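Local coordinates for protein 2,4-dihydroxyhept-2-ene-1,7-dioic acid aldolase (Kordia algicida OT-1, PDB 6BDE) that binds heme and probably works as a nitric oxide sensor of the H-NOX family, despite the aldolase name given to it, at residues D23-I26 with T27-E30; H140-G143 with L144-N148; N148-F151 with E152-S156. The protein carries 1 engineered substitution. All blocks are in the same frame, centred on the assembly; numbering follows the deposited sequence.

Interaction 1: D23-I26 with T27-E30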
ATOM      1  N   ASP A  23      12.767  12.487 -13.215  1.00 63.29           N
ATOM      2  CA  ASP A  23      12.800  13.910 -13.532  1.00 65.38           C
ATOM      3  C   ASP A  23      11.595  14.327 -14.362  1.00 60.75           C
ATOM      4  O   ASP A  23      11.112  15.457 -14.231  1.00 56.54           O
ATOM      5  CB  ASP A  23      14.089  14.253 -14.280  1.00 77.47           C
ATOM      6  CG  ASP A  23      15.327  14.045 -13.434  1.00 87.55           C
ATOM      7  OD1 ASP A  23      16.318  13.492 -13.955  1.00 92.40           O
ATOM      8  OD2 ASP A  23      15.312  14.440 -12.249  1.00 88.94           O
ATOM      9  N   LYS A  24      11.097  13.432 -15.219  1.00 59.04           N
ATOM     10  CA  LYS A  24       9.993  13.785 -16.105  1.00 59.83           C
ATOM     11  C   LYS A  24       8.699  13.985 -15.326  1.00 55.44           C
ATOM     12  O   LYS A  24       8.043  15.025 -15.452  1.00 55.79           O
ATOM     13  CB  LYS A  24       9.815  12.710 -17.178  1.00 57.01           C
ATOM     14  CG  LYS A  24       8.587  12.918 -18.050  1.00 59.15           C
ATOM     15  CD  LYS A  24       8.765  12.309 -19.431  1.00 62.47           C
ATOM     16  CE  LYS A  24       7.532  12.538 -20.293  1.00 61.83           C
ATOM     17  NZ  LYS A  24       7.738  12.099 -21.700  1.00 63.47           N
ATOM     18  N   ILE A  25       8.314  12.997 -14.513  1.00 48.88           N
ATOM     19  CA  ILE A  25       7.061  13.108 -13.772  1.00 47.66           C
ATOM     20  C   ILE A  25       7.135  14.233 -12.749  1.00 49.20           C
ATOM     21  O   ILE A  25       6.107  14.820 -12.389  1.00 49.84           O
ATOM     22  CB  ILE A  25       6.699  11.763 -13.112  1.00 46.98           C
ATOM     23  CG1 ILE A  25       7.724  11.386 -12.040  1.00 43.29           C
ATOM     24  CG2 ILE A  25       6.592  10.668 -14.162  1.00 43.92           C
ATOM     25  CD1 ILE A  25       7.338  10.163 -11.233  1.00 45.06           C
ATOM     26  N   ILE A  26       8.337  14.559 -12.268  1.00 52.40           N
ATOM     27  CA  ILE A  26       8.492  15.704 -11.378  1.00 53.10           C
ATOM     28  C   ILE A  26       8.334  17.003 -12.158  1.00 54.10           C
ATOM     29  O   ILE A  26       7.692  17.952 -11.691  1.00 54.13           O
ATOM     30  CB  ILE A  26       9.849  15.634 -10.652  1.00 58.21           C
ATOM     31  CG1 ILE A  26       9.805  14.585  -9.541  1.00 56.91           C
ATOM     32  CG2 ILE A  26      10.230  16.994 -10.084  1.00 63.21           C
ATOM     33  CD1 ILE A  26      11.110  14.438  -8.791  1.00 58.91           C
ATOM     34  N   THR A  27       8.908  17.065 -13.362  1.00 54.51           N
ATOM     35  CA  THR A  27       8.778  18.265 -14.182  1.00 58.34           C
ATOM     36  C   THR A  27       7.333  18.482 -14.622  1.00 57.31           C
ATOM     37  O   THR A  27       6.841  19.617 -14.614  1.00 59.54           O
ATOM     38  CB  THR A  27       9.714  18.173 -15.390  1.00 55.87           C
ATOM     39  OG1 THR A  27      11.069  18.360 -14.958  1.00 71.44           O
ATOM     40  CG2 THR A  27       9.375  19.235 -16.424  1.00 58.70           C
ATOM     41  N   GLN A  28       6.628  17.404 -14.983  1.00 53.59           N
ATOM     42  CA  GLN A  28       5.221  17.505 -15.355  1.00 53.82           C
ATOM     43  C   GLN A  28       4.311  17.838 -14.179  1.00 59.11           C
ATOM     44  O   GLN A  28       3.122  18.091 -14.400  1.00 60.08           O
ATOM     45  CB  GLN A  28       4.741  16.198 -15.997  1.00 52.55           C
ATOM     46  CG  GLN A  28       5.486  15.782 -17.248  1.00 50.24           C
ATOM     47  CD  GLN A  28       5.156  14.362 -17.671  1.00 53.66           C
ATOM     48  OE1 GLN A  28       5.253  13.425 -16.877  1.00 48.40           O
ATOM     49  NE2 GLN A  28       4.757  14.197 -18.927  1.00 64.62           N
ATOM     50  N   SER A  29       4.830  17.846 -12.952  1.00 48.98           N
ATOM     51  CA  SER A  29       4.027  18.011 -11.750  1.00 54.01           C
ATOM     52  C   SER A  29       4.411  19.285 -11.003  1.00 65.85           C
ATOM     53  O   SER A  29       5.588  19.654 -10.927  1.00 66.61           O
ATOM     54  CB  SER A  29       4.186  16.807 -10.811  1.00 55.47           C
ATOM     55  OG  SER A  29       3.769  15.598 -11.426  1.00 50.31           O
ATOM     56  N   GLU A  30       3.395  19.954 -10.449  1.00 64.87           N
ATOM     57  CA  GLU A  30       3.575  21.090  -9.541  1.00 68.35           C
ATOM     58  C   GLU A  30       2.553  20.931  -8.420  1.00 68.00           C
ATOM     59  O   GLU A  30       1.369  21.166  -8.674  1.00 82.87           O
ATOM     60  CB  GLU A  30       3.387  22.425 -10.266  1.00 78.66           C
ATOM     61  CG  GLU A  30       4.148  22.548 -11.589  1.00 88.25           C
ATOM     62  CD  GLU A  30       3.205  22.629 -12.777  1.00 92.26           C
ATOM     63  OE1 GLU A  30       2.742  21.561 -13.244  1.00 93.42           O
ATOM     64  OE2 GLU A  30       2.917  23.753 -13.247  1.00 93.45           O
TER

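Interaction 2: H140-G143 with L144-N148. With HEM (protoporphyrin IX containing Fe), chain B.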
ATOM      1  N   HIS A 140      -6.320   1.542  -2.799  1.00 25.25           N
ATOM      2  CA  HIS A 140      -6.684   0.164  -2.484  1.00 26.69           C
ATOM      3  C   HIS A 140      -5.649  -0.827  -3.004  1.00 24.97           C
ATOM      4  O   HIS A 140      -5.378  -1.848  -2.360  1.00 25.77           O
ATOM      5  CB  HIS A 140      -8.068  -0.151  -3.056  1.00 28.93           C
ATOM      6  CG  HIS A 140      -8.325   0.467  -4.396  1.00 26.29           C
ATOM      7  ND1 HIS A 140      -7.886  -0.100  -5.573  1.00 27.85           N
ATOM      8  CD2 HIS A 140      -8.980   1.599  -4.745  1.00 28.32           C
ATOM      9  CE1 HIS A 140      -8.256   0.658  -6.590  1.00 28.51           C
ATOM     10  NE2 HIS A 140      -8.923   1.695  -6.115  1.00 27.64           N
ATOM     11  N   HIS A 141      -5.064  -0.553  -4.172  1.00 28.73           N
ATOM     12  CA  HIS A 141      -4.071  -1.466  -4.723  1.00 26.19           C
ATOM     13  C   HIS A 141      -2.725  -1.365  -4.019  1.00 27.82           C
ATOM     14  O   HIS A 141      -1.949  -2.327  -4.051  1.00 28.10           O
ATOM     15  CB  HIS A 141      -3.907  -1.225  -6.225  1.00 25.63           C
ATOM     16  CG  HIS A 141      -4.810  -2.072  -7.064  1.00 31.09           C
ATOM     17  ND1 HIS A 141      -6.180  -2.075  -6.910  1.00 30.40           N
ATOM     18  CD2 HIS A 141      -4.541  -2.958  -8.052  1.00 27.89           C
ATOM     19  CE1 HIS A 141      -6.717  -2.920  -7.772  1.00 30.84           C
ATOM     20  NE2 HIS A 141      -5.744  -3.469  -8.477  1.00 33.73           N
ATOM     21  N   PHE A 142      -2.427  -0.224  -3.391  1.00 27.03           N
ATOM     22  CA  PHE A 142      -1.281  -0.164  -2.491  1.00 28.30           C
ATOM     23  C   PHE A 142      -1.473  -1.114  -1.317  1.00 29.91           C
ATOM     24  O   PHE A 142      -0.551  -1.848  -0.943  1.00 28.74           O
ATOM     25  CB  PHE A 142      -1.071   1.271  -2.002  1.00 31.98           C
ATOM     26  CG  PHE A 142       0.112   1.437  -1.088  1.00 30.56           C
ATOM     27  CD1 PHE A 142       1.401   1.448  -1.593  1.00 33.05           C
ATOM     28  CD2 PHE A 142      -0.068   1.591   0.278  1.00 30.90           C
ATOM     29  CE1 PHE A 142       2.491   1.602  -0.753  1.00 35.93           C
ATOM     30  CE2 PHE A 142       1.016   1.748   1.123  1.00 31.45           C
ATOM     31  CZ  PHE A 142       2.298   1.753   0.607  1.00 37.48           C
ATOM     32  N   GLY A 143      -2.673  -1.123  -0.732  1.00 28.01           N
ATOM     33  CA  GLY A 143      -2.969  -2.082   0.315  1.00 28.27           C
ATOM     34  C   GLY A 143      -3.025  -3.510  -0.188  1.00 27.00           C
ATOM     35  O   GLY A 143      -2.643  -4.437   0.531  1.00 27.89           O
ATOM     36  N   LEU A 144      -3.496  -3.710  -1.423  1.00 27.95           N
ATOM     37  CA  LEU A 144      -3.523  -5.053  -1.994  1.00 28.23           C
ATOM     38  C   LEU A 144      -2.116  -5.618  -2.127  1.00 27.34           C
ATOM     39  O   LEU A 144      -1.886  -6.800  -1.844  1.00 28.04           O
ATOM     40  CB  LEU A 144      -4.227  -5.033  -3.353  1.00 25.26           C
ATOM     41  CG  LEU A 144      -4.208  -6.331  -4.166  1.00 27.11           C
ATOM     42  CD1 LEU A 144      -4.837  -7.475  -3.388  1.00 28.53           C
ATOM     43  CD2 LEU A 144      -4.916  -6.138  -5.498  1.00 29.03           C
ATOM     44  N   GLY A 145      -1.161  -4.789  -2.550  1.00 29.30           N
ATOM     45  CA  GLY A 145       0.214  -5.251  -2.642  1.00 28.55           C
ATOM     46  C   GLY A 145       0.802  -5.596  -1.288  1.00 29.65           C
ATOM     47  O   GLY A 145       1.572  -6.552  -1.161  1.00 30.14           O
ATOM     48  N   LEU A 146       0.447  -4.825  -0.257  1.00 28.76           N
ATOM     49  CA  LEU A 146       0.887  -5.155   1.094  1.00 32.26           C
ATOM     50  C   LEU A 146       0.234  -6.443   1.583  1.00 34.18           C
ATOM     51  O   LEU A 146       0.864  -7.232   2.297  1.00 31.86           O
ATOM     52  CB  LEU A 146       0.576  -3.998   2.045  1.00 31.41           C
ATOM     53  CG  LEU A 146       1.433  -2.739   1.888  1.00 26.92           C
ATOM     54  CD1 LEU A 146       0.778  -1.551   2.571  1.00 28.89           C
ATOM     55  CD2 LEU A 146       2.827  -2.970   2.444  1.00 34.66           C
ATOM     56  N   MET A 147      -1.029  -6.669   1.209  1.00 30.72           N
ATOM     57  CA  MET A 147      -1.697  -7.913   1.578  1.00 27.18           C
ATOM     58  C   MET A 147      -1.066  -9.108   0.876  1.00 27.10           C
ATOM     59  O   MET A 147      -0.903 -10.174   1.482  1.00 32.20           O
ATOM     60  CB  MET A 147      -3.187  -7.831   1.248  1.00 30.40           C
ATOM     61  CG  MET A 147      -3.989  -6.875   2.116  1.00 29.00           C
ATOM     62  SD  MET A 147      -5.727  -6.902   1.641  1.00 32.74           S
ATOM     63  CE  MET A 147      -6.416  -5.649   2.717  1.00 27.67           C
ATOM     64  N   ASN A 148      -0.717  -8.952  -0.405  1.00 29.71           N
ATOM     65  CA  ASN A 148      -0.059 -10.029  -1.141  1.00 33.25           C
ATOM     66  C   ASN A 148       1.212 -10.481  -0.433  1.00 36.56           C
ATOM     67  O   ASN A 148       1.450 -11.681  -0.256  1.00 36.09           O
ATOM     68  CB  ASN A 148       0.266  -9.574  -2.565  1.00 30.68           C
ATOM     69  CG  ASN A 148      -0.957  -9.519  -3.459  1.00 32.82           C
ATOM     70  OD1 ASN A 148      -2.030 -10.004  -3.098  1.00 36.30           O
ATOM     71  ND2 ASN A 148      -0.798  -8.929  -4.638  1.00 32.88           N
TER
HETATM   72  CHA HEM B 201      -0.422   4.373   4.553  1.00 38.91           C
HETATM   73  CHB HEM B 201       3.096   2.217   8.083  1.00 36.41           C
HETATM   74  CHC HEM B 201       0.703  -2.712   7.484  1.00 37.90           C
HETATM   75  CHD HEM B 201      -2.671  -0.605   3.755  1.00 31.59           C
HETATM   76  C1A HEM B 201       0.733   3.796   5.666  1.00 35.01           C
HETATM   77  C2A HEM B 201       1.728   4.789   5.825  1.00 39.84           C
HETATM   78  C3A HEM B 201       2.588   4.253   6.695  1.00 38.67           C
HETATM   79  C4A HEM B 201       2.053   2.982   6.985  1.00 36.53           C
HETATM   80  CMA HEM B 201       3.863   4.881   7.254  1.00 39.23           C
HETATM   81  CAA HEM B 201       1.791   6.172   5.180  1.00 32.68           C
HETATM   82  CBA HEM B 201       1.039   7.151   6.088  1.00 36.99           C
HETATM   83  CGA HEM B 201       1.168   8.587   5.587  1.00 38.82           C
HETATM   84  O1A HEM B 201       0.781   9.541   6.313  1.00 40.13           O
HETATM   85  O2A HEM B 201       1.660   8.822   4.452  1.00 40.66           O
HETATM   86  C1B HEM B 201       2.598   0.639   8.048  1.00 36.52           C
HETATM   87  C2B HEM B 201       3.498  -0.439   8.684  1.00 36.40           C
HETATM   88  C3B HEM B 201       2.821  -1.679   8.494  1.00 39.00           C
HETATM   89  C4B HEM B 201       1.558  -1.317   7.768  1.00 35.51           C
HETATM   90  CMB HEM B 201       4.836  -0.211   9.386  1.00 46.72           C
HETATM   91  CAB HEM B 201       3.254  -3.072   8.938  1.00 38.06           C
HETATM   92  CBB HEM B 201       3.506  -3.325  10.206  1.00 53.14           C
HETATM   93  C1C HEM B 201      -0.399  -2.210   6.272  1.00 34.91           C
HETATM   94  C2C HEM B 201      -0.965  -3.329   5.622  1.00 32.73           C
HETATM   95  C3C HEM B 201      -1.795  -2.803   4.705  1.00 33.14           C
HETATM   96  C4C HEM B 201      -1.674  -1.410   4.871  1.00 31.83           C
HETATM   97  CMC HEM B 201      -0.698  -4.806   5.902  1.00 35.05           C
HETATM   98  CAC HEM B 201      -2.683  -3.547   3.714  1.00 43.12           C
HETATM   99  CBC HEM B 201      -3.973  -3.650   3.946  1.00 46.74           C
HETATM  100  C1D HEM B 201      -2.095   0.966   3.833  1.00 30.76           C
HETATM  101  C2D HEM B 201      -2.635   1.749   2.660  1.00 29.79           C
HETATM  102  C3D HEM B 201      -2.087   3.052   2.811  1.00 27.82           C
HETATM  103  C4D HEM B 201      -1.218   3.007   4.087  1.00 30.76           C
HETATM  104  CMD HEM B 201      -3.577   1.266   1.560  1.00 30.63           C
HETATM  105  CAD HEM B 201      -2.319   4.250   1.891  1.00 30.61           C
HETATM  106  CBD HEM B 201      -3.025   5.382   2.630  1.00 32.71           C
HETATM  107  CGD HEM B 201      -4.520   5.306   2.345  1.00 32.24           C
HETATM  108  O1D HEM B 201      -4.999   4.276   1.803  1.00 30.69           O
HETATM  109  O2D HEM B 201      -5.267   6.270   2.660  1.00 30.75           O
HETATM  110  NA  HEM B 201       0.891   2.567   6.315  1.00 35.39           N
HETATM  111  NB  HEM B 201       1.332   0.094   7.357  1.00 37.45           N
HETATM  112  NC  HEM B 201      -0.747  -0.936   5.811  1.00 33.52           N
HETATM  113  ND  HEM B 201      -1.131   1.621   4.759  1.00 32.89           N
HETATM  114 FE   HEM B 201      -0.274   0.920   6.451  1.00 33.46          FE

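Interaction 3: N148-F151 with E152-S156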
ATOM      1  N   ASN A 148      -0.717  -8.952  -0.405  1.00 29.71           N
ATOM      2  CA  ASN A 148      -0.059 -10.029  -1.141  1.00 33.25           C
ATOM      3  C   ASN A 148       1.212 -10.481  -0.433  1.00 36.56           C
ATOM      4  O   ASN A 148       1.450 -11.681  -0.256  1.00 36.09           O
ATOM      5  CB  ASN A 148       0.266  -9.574  -2.565  1.00 30.68           C
ATOM      6  CG  ASN A 148      -0.957  -9.519  -3.459  1.00 32.82           C
ATOM      7  OD1 ASN A 148      -2.030 -10.004  -3.098  1.00 36.30           O
ATOM      8  ND2 ASN A 148      -0.798  -8.929  -4.638  1.00 32.88           N
ATOM      9  N   LYS A 149       2.043  -9.523  -0.017  1.00 31.34           N
ATOM     10  CA  LYS A 149       3.302  -9.849   0.637  1.00 34.87           C
ATOM     11  C   LYS A 149       3.119 -10.281   2.084  1.00 36.50           C
ATOM     12  O   LYS A 149       4.008 -10.940   2.635  1.00 36.75           O
ATOM     13  CB  LYS A 149       4.254  -8.655   0.564  1.00 35.34           C
ATOM     14  CG  LYS A 149       4.796  -8.394  -0.831  1.00 33.89           C
ATOM     15  CD  LYS A 149       5.619  -9.575  -1.321  1.00 36.37           C
ATOM     16  CE  LYS A 149       6.103  -9.360  -2.744  1.00 34.97           C
ATOM     17  NZ  LYS A 149       6.999 -10.462  -3.195  1.00 38.87           N
ATOM     18  N   THR A 150       1.997  -9.923   2.712  1.00 35.28           N
ATOM     19  CA  THR A 150       1.697 -10.444   4.042  1.00 36.30           C
ATOM     20  C   THR A 150       1.518 -11.955   3.998  1.00 38.60           C
ATOM     21  O   THR A 150       2.053 -12.685   4.841  1.00 39.65           O
ATOM     22  CB  THR A 150       0.443  -9.769   4.601  1.00 31.73           C
ATOM     23  OG1 THR A 150       0.684  -8.366   4.762  1.00 32.57           O
ATOM     24  CG2 THR A 150       0.065 -10.373   5.949  1.00 39.34           C
ATOM     25  N   PHE A 151       0.772 -12.445   3.004  1.00 36.03           N
ATOM     26  CA  PHE A 151       0.603 -13.886   2.850  1.00 35.52           C
ATOM     27  C   PHE A 151       1.909 -14.553   2.439  1.00 36.14           C
ATOM     28  O   PHE A 151       2.220 -15.656   2.905  1.00 40.02           O
ATOM     29  CB  PHE A 151      -0.499 -14.175   1.832  1.00 36.67           C
ATOM     30  CG  PHE A 151      -1.883 -14.022   2.389  1.00 36.55           C
ATOM     31  CD1 PHE A 151      -2.501 -15.079   3.035  1.00 39.52           C
ATOM     32  CD2 PHE A 151      -2.561 -12.819   2.282  1.00 33.41           C
ATOM     33  CE1 PHE A 151      -3.770 -14.943   3.558  1.00 47.02           C
ATOM     34  CE2 PHE A 151      -3.831 -12.677   2.804  1.00 37.51           C
ATOM     35  CZ  PHE A 151      -4.436 -13.741   3.443  1.00 38.87           C
ATOM     36  N   GLU A 152       2.687 -13.897   1.575  1.00 35.73           N
ATOM     37  CA  GLU A 152       3.975 -14.450   1.170  1.00 38.45           C
ATOM     38  C   GLU A 152       4.937 -14.528   2.349  1.00 37.71           C
ATOM     39  O   GLU A 152       5.743 -15.461   2.443  1.00 42.09           O
ATOM     40  CB  GLU A 152       4.577 -13.610   0.043  1.00 36.66           C
ATOM     41  CG  GLU A 152       5.933 -14.109  -0.437  1.00 42.70           C
ATOM     42  CD  GLU A 152       6.271 -13.639  -1.837  1.00 52.50           C
ATOM     43  OE1 GLU A 152       7.425 -13.847  -2.270  1.00 52.15           O
ATOM     44  OE2 GLU A 152       5.388 -13.057  -2.501  1.00 48.41           O
ATOM     45  N   HIS A 153       4.866 -13.552   3.259  1.00 42.39           N
ATOM     46  CA  HIS A 153       5.744 -13.556   4.425  1.00 41.90           C
ATOM     47  C   HIS A 153       5.500 -14.784   5.296  1.00 44.75           C
ATOM     48  O   HIS A 153       6.442 -15.342   5.871  1.00 48.58           O
ATOM     49  CB  HIS A 153       5.547 -12.275   5.235  1.00 47.45           C
ATOM     50  CG  HIS A 153       6.363 -12.223   6.489  1.00 50.47           C
ATOM     51  ND1 HIS A 153       5.803 -12.316   7.745  1.00 56.09           N
ATOM     52  CD2 HIS A 153       7.696 -12.091   6.680  1.00 54.53           C
ATOM     53  CE1 HIS A 153       6.758 -12.245   8.655  1.00 54.74           C
ATOM     54  NE2 HIS A 153       7.916 -12.106   8.036  1.00 60.26           N
ATOM     55  N   PHE A 154       4.246 -15.220   5.401  1.00 44.17           N
ATOM     56  CA  PHE A 154       3.888 -16.395   6.183  1.00 44.40           C
ATOM     57  C   PHE A 154       3.843 -17.668   5.343  1.00 52.46           C
ATOM     58  O   PHE A 154       3.186 -18.638   5.741  1.00 52.53           O
ATOM     59  CB  PHE A 154       2.544 -16.172   6.881  1.00 49.12           C
ATOM     60  CG  PHE A 154       2.588 -15.120   7.953  1.00 46.43           C
ATOM     61  CD1 PHE A 154       1.926 -13.914   7.790  1.00 40.97           C
ATOM     62  CD2 PHE A 154       3.298 -15.334   9.122  1.00 51.92           C
ATOM     63  CE1 PHE A 154       1.967 -12.944   8.775  1.00 46.44           C
ATOM     64  CE2 PHE A 154       3.343 -14.369  10.111  1.00 51.78           C
ATOM     65  CZ  PHE A 154       2.677 -13.172   9.937  1.00 48.49           C
ATOM     66  N   ASN A 155       4.529 -17.681   4.199  1.00 43.07           N
ATOM     67  CA  ASN A 155       4.591 -18.844   3.313  1.00 46.99           C
ATOM     68  C   ASN A 155       3.191 -19.318   2.927  1.00 47.77           C
ATOM     69  O   ASN A 155       2.872 -20.508   2.962  1.00 50.54           O
ATOM     70  CB  ASN A 155       5.400 -19.975   3.950  1.00 52.64           C
ATOM     71  CG  ASN A 155       6.799 -19.541   4.337  1.00 66.99           C
ATOM     72  OD1 ASN A 155       7.481 -18.855   3.574  1.00 71.00           O
ATOM     73  ND2 ASN A 155       7.231 -19.930   5.531  1.00 75.61           N
ATOM     74  N   SER A 156       2.347 -18.360   2.551  1.00 47.72           N
ATOM     75  CA  SER A 156       0.967 -18.634   2.180  1.00 44.44           C
ATOM     76  C   SER A 156       0.602 -17.773   0.979  1.00 44.32           C
ATOM     77  O   SER A 156       1.411 -16.981   0.483  1.00 45.37           O
ATOM     78  CB  SER A 156       0.019 -18.378   3.358  1.00 59.13           C
ATOM     79  OG  SER A 156      -1.321 -18.674   3.011  1.00 65.83           O
TER

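Interaction 1: D23-I26 with T27-E30
Q28 lays its extended side chain across that of K24, its CD 3.7 Å from K24 CG, at the point where helix 19-27 unwinds into the loop leading to helix 45-59. This is the C-terminal end of the helix, where side-chain hydroxyls join the backbone bonds. The two long chains cross at a slant: K24 CG is anti to its own backbone N (chi1 173°) and its extended chain brings CE to 3.5 Å from Q28 NE2. This is aliphatic carbon against an amide; the polar end of Q28 is engaged by N58 of helix 45-59, whose ND2 donates to Q28 OE1.

The carbonyls of the final turn find donors in different ways. D23 O accepts two bonds from T27, one from the backbone N at 2.9 Å and one from OG1 at 3.0 Å, and the two donors come from opposite faces of the carbonyl plane. K24 O receives Q28 N at 2.8 Å. At I25 O the partner is a hydroxyl: S29 OG takes the place that a backbone N-H would hold in a continuing helix. The same OG is also bonded to N54 ND2, and E30 O receives Q50 NE2, so helix 45-59 is bonded to both the helix end and the start of the loop. S29 N turns instead to I26 O at 3.1 Å, from well above the carbonyl plane. S29 OG meets I25 O head on, the C=O...OG angle being 168° at 2.6 Å.

Interaction 2: H140-G143 with L144-N148
F142 holds CG anti to its backbone N (chi1 -179°), while L146, one turn on, has CG anti to its carbonyl carbon (chi1 -72°); together these torsions bring F142 CE2 to 3.6 Å from L146 CD1. The pair belongs to helix 140-153 of the H-NOX fold, which lies between the heme and the antiparallel sheet. L146 runs obliquely past the ring on the heme-facing side. The F142 ring presents its edge to the porphyrin, CD2 standing 3.5 Å from HEM C2D, and L146 CD1 reaches HEM C4C at 3.4 Å on the neighbouring pyrrole. Y70 of helix 63-81 also meets the F142 ring. Replacing the F142 ring by the methyl of an alanine would probably open a gap beside the pyrrole that carries C2D, leaving L146 CD1 and the Y70 ring without their aromatic neighbour.

Further round the helix, the flat group is H141. L144 CD2 sits over one face of the imidazole in a CH-pi contact, 4.1 Å from the ring centroid and 12° off the ring normal, with the two side chains running alongside each other. The ring's edge is used as well: H141 ND1 shares a hydrogen bond with H140 ND1 that lies in the plane of both rings, which limits their rotation. H140 and M147 reach the sheet, touching F174 of strand 171-178 among others.

The backbone bonds are regular i to i+4. G143 CA packs 3.6 Å from the heme methyl CMD, where a side chain would probably be crowded. G143 O lies 3.3 Å from HEM CAC of the vinyl group and also accepts M147 N. On the same side, the extended M147 chain ends with CE 3.4 Å from HEM CBC.

Interaction 3: N148-F151 with E152-S156
K149 and E152 lie alongside each other and point the same way, making a salt bridge three residues apart near the end of helix 140-153, which closes in a Schellman motif. K149 bends at chi2 (-62°), which carries its ammonium back toward E152, whose chain is extended. NZ approaches OE2 at 3.1 Å from above the carboxylate plane. E72 and F75 of helix 63-81 also touch the K149 side chain.

F151 points its ring toward helix 92-96 and strand 171-178, meeting P92, I93, L96 and I176; across this contact, S156 OG meets the ring at its edge, 3.8 Å from CD1. F154 instead lies by the helix end, with CD1 3.2 Å from T150 O. H153 ND1 stands 3.8 Å above the plane of the F154 ring, over its centre, while the H153 ring has F154 CZ at its own edge, in its plane. T150 turns its hydroxyl back along the helix to L146 O, and its side chain touches the heme, so this turn still borders the ligand pocket.

The helix ends after H153, and F151 O gathers the closing bonds. E152 N and H153 N keep ordinary helical bonds to N148 O and K149 O, but F154 N makes only weak ones, to T150 O and F151 O. N155 adopts a positive phi (55°) as the C-prime residue, turning the chain out of the helix so that N155 N bonds to E152 O and S156 N reaches back to F151 O at 2.7 Å.

Overall arrangement
Interactions 2 and 3 run along one helix, 140-153, share N148 and have centres about 12 Å apart; interaction 1 ends a different helix, 19-27, its centre about 26 Å from that of interaction 2. Burial falls along helix 140-153: interaction 2 is a core contact of apolar and aromatic groups against the heme and sheet, with one hydrogen-bonded imidazole pair, whereas interaction 3, partly buried, adds an ion pair and a Schellman ending. Interactions 1 and 3, on opposite sides of the chain's centre, both terminate helices, one with serine and threonine hydroxyls on carbonyls of the final turns, the other with a positive-phi residue. Helix 63-81 touches interactions 2 and 3, while helix 45-59 backs interaction 1.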